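Local coordinates for Serine/threonine-protein kinase Tel1 (Chaetomium thermophilum, PDB 6SKY) that phosphorylates serine and threonine residues of proteins using ATP and probably activates checkpoint signalling after DNA damage, with histone H2A as a likely substrate, at residues L2097-R2100 and E2104-C2107. Numbering follows the deposited sequence.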
ATOM      1  N   LEU A2097     -18.980 -37.144 -12.202  1.00 34.19           N
ATOM      2  CA  LEU A2097     -19.709 -38.298 -11.687  1.00 34.19           C
ATOM      3  C   LEU A2097     -19.724 -39.451 -12.680  1.00 34.19           C
ATOM      4  O   LEU A2097     -19.949 -40.599 -12.289  1.00 34.19           O
ATOM      5  CB  LEU A2097     -21.140 -37.917 -11.331  1.00 34.19           C
ATOM      6  CG  LEU A2097     -21.352 -37.185 -10.016  1.00 34.19           C
ATOM      7  CD1 LEU A2097     -22.820 -36.947  -9.812  1.00 34.19           C
ATOM      8  CD2 LEU A2097     -20.781 -37.986  -8.882  1.00 34.19           C
ATOM      9  N   ASN A2098     -19.482 -39.174 -13.956  1.00 43.79           N
ATOM     10  CA  ASN A2098     -19.669 -40.149 -15.017  1.00 43.79           C
ATOM     11  C   ASN A2098     -18.363 -40.681 -15.581  1.00 43.79           C
ATOM     12  O   ASN A2098     -18.373 -41.310 -16.640  1.00 43.79           O
ATOM     13  CB  ASN A2098     -20.499 -39.540 -16.144  1.00 43.79           C
ATOM     14  CG  ASN A2098     -21.941 -39.367 -15.771  1.00 43.79           C
ATOM     15  OD1 ASN A2098     -22.490 -40.139 -14.994  1.00 43.79           O
ATOM     16  ND2 ASN A2098     -22.571 -38.353 -16.327  1.00 43.79           N
ATOM     17  N   VAL A2099     -17.246 -40.446 -14.920  1.00 48.18           N
ATOM     18  CA  VAL A2099     -15.987 -40.991 -15.407  1.00 48.18           C
ATOM     19  C   VAL A2099     -15.951 -42.482 -15.122  1.00 48.18           C
ATOM     20  O   VAL A2099     -16.426 -42.955 -14.086  1.00 48.18           O
ATOM     21  CB  VAL A2099     -14.777 -40.269 -14.787  1.00 48.18           C
ATOM     22  CG1 VAL A2099     -14.728 -38.841 -15.250  1.00 48.18           C
ATOM     23  CG2 VAL A2099     -14.846 -40.329 -13.300  1.00 48.18           C
ATOM     24  N   ARG A2100     -15.387 -43.236 -16.061  1.00 62.45           N
ATOM     25  CA  ARG A2100     -15.338 -44.682 -15.960  1.00 62.45           C
ATOM     26  C   ARG A2100     -13.933 -45.251 -15.872  1.00 62.45           C
ATOM     27  O   ARG A2100     -13.782 -46.380 -15.397  1.00 62.45           O
ATOM     28  CB  ARG A2100     -16.059 -45.321 -17.157  1.00 62.45           C
ATOM     29  CG  ARG A2100     -17.565 -45.178 -17.097  1.00 62.45           C
ATOM     30  CD  ARG A2100     -18.216 -45.266 -18.467  1.00 62.45           C
ATOM     31  NE  ARG A2100     -17.922 -44.100 -19.295  1.00 62.45           N
ATOM     32  CZ  ARG A2100     -18.608 -43.758 -20.381  1.00 62.45           C
ATOM     33  NH1 ARG A2100     -18.264 -42.681 -21.073  1.00 62.45           N
ATOM     34  NH2 ARG A2100     -19.642 -44.486 -20.773  1.00 62.45           N
ATOM     35  N   GLU A2104     -10.519 -41.055 -19.060  1.00 59.21           N
ATOM     36  CA  GLU A2104     -11.576 -40.064 -18.916  1.00 59.21           C
ATOM     37  C   GLU A2104     -11.243 -39.051 -17.832  1.00 59.21           C
ATOM     38  O   GLU A2104     -11.582 -37.867 -17.959  1.00 59.21           O
ATOM     39  CB  GLU A2104     -12.892 -40.766 -18.619  1.00 59.21           C
ATOM     40  CG  GLU A2104     -13.031 -42.068 -19.365  1.00 59.21           C
ATOM     41  CD  GLU A2104     -14.451 -42.352 -19.768  1.00 59.21           C
ATOM     42  OE1 GLU A2104     -15.340 -41.557 -19.403  1.00 59.21           O
ATOM     43  OE2 GLU A2104     -14.680 -43.367 -20.457  1.00 59.21           O
ATOM     44  N   LEU A2105     -10.556 -39.487 -16.779  1.00 47.46           N
ATOM     45  CA  LEU A2105     -10.120 -38.562 -15.744  1.00 47.46           C
ATOM     46  C   LEU A2105      -9.119 -37.556 -16.296  1.00 47.46           C
ATOM     47  O   LEU A2105      -9.217 -36.349 -16.030  1.00 47.46           O
ATOM     48  CB  LEU A2105      -9.519 -39.352 -14.591  1.00 47.46           C
ATOM     49  CG  LEU A2105      -9.588 -38.754 -13.201  1.00 47.46           C
ATOM     50  CD1 LEU A2105     -10.981 -38.258 -12.923  1.00 47.46           C
ATOM     51  CD2 LEU A2105      -9.192 -39.812 -12.212  1.00 47.46           C
ATOM     52  N   GLN A2106      -8.155 -38.033 -17.082  1.00 48.85           N
ATOM     53  CA  GLN A2106      -7.191 -37.114 -17.668  1.00 48.85           C
ATOM     54  C   GLN A2106      -7.843 -36.177 -18.673  1.00 48.85           C
ATOM     55  O   GLN A2106      -7.439 -35.013 -18.789  1.00 48.85           O
ATOM     56  CB  GLN A2106      -6.057 -37.890 -18.319  1.00 48.85           C
ATOM     57  CG  GLN A2106      -5.451 -38.944 -17.421  1.00 48.85           C
ATOM     58  CD  GLN A2106      -5.004 -38.394 -16.085  1.00 48.85           C
ATOM     59  OE1 GLN A2106      -4.499 -37.277 -15.998  1.00 48.85           O
ATOM     60  NE2 GLN A2106      -5.189 -39.181 -15.031  1.00 48.85           N
ATOM     61  N   CYS A2107      -8.860 -36.650 -19.393  1.00 49.16           N
ATOM     62  CA  CYS A2107      -9.559 -35.759 -20.313  1.00 49.16           C
ATOM     63  C   CYS A2107     -10.334 -34.683 -19.563  1.00 49.16           C
ATOM     64  O   CYS A2107     -10.390 -33.529 -20.006  1.00 49.16           O
ATOM     65  CB  CYS A2107     -10.479 -36.565 -21.222  1.00 49.16           C
ATOM     66  SG  CYS A2107      -9.612 -37.411 -22.565  1.00 49.16           S
TER
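V2099 and E2104 bring the two backbones closest, 5.7 Å between their CA atoms, where the short loop leaving helix 2077-2097 turns into the first turns of helix 2102-2119. No hydrogen bond joins the segments; the contact rests mainly on side chains. E2104 points its CB toward the loop, and its chain, bent at chi2 (-146°), swings the carboxylate across to R2100. OE2 of E2104 forms a long salt bridge with NE of R2100, 3.5 Å away, while OE1 of E2104 lies at the edge of the R2100 guanidinium, in its plane, 3.5 Å from NH1 of R2100. The two flat groups stand 75° apart, far from the coplanar fork of a paired, two-bond bridge, so the attraction is probably mainly electrostatic. The stronger partner of OE2 of E2104 is NH1 of R1599, in a salt bridge outside the two segments; two arginines thus share the one carboxylate. With an alanine in its place, R2100 and R1599, whose side chains touch, would probably be left without the negative charge they share. On the buried side, CG1 of V2099 rests 4.3 Å from CB of E2104, and CG2 of V2099 meets CD1 of L2105 at 4.4 Å. W2141 of helix 2124-2143 touches both V2099 and L2105 and extends this apolar patch. Away from the kinase active site, this is the short linker between two consecutive helices, consistent with the helical hairpins of a TPR-like alpha solenoid such as the FAT domain.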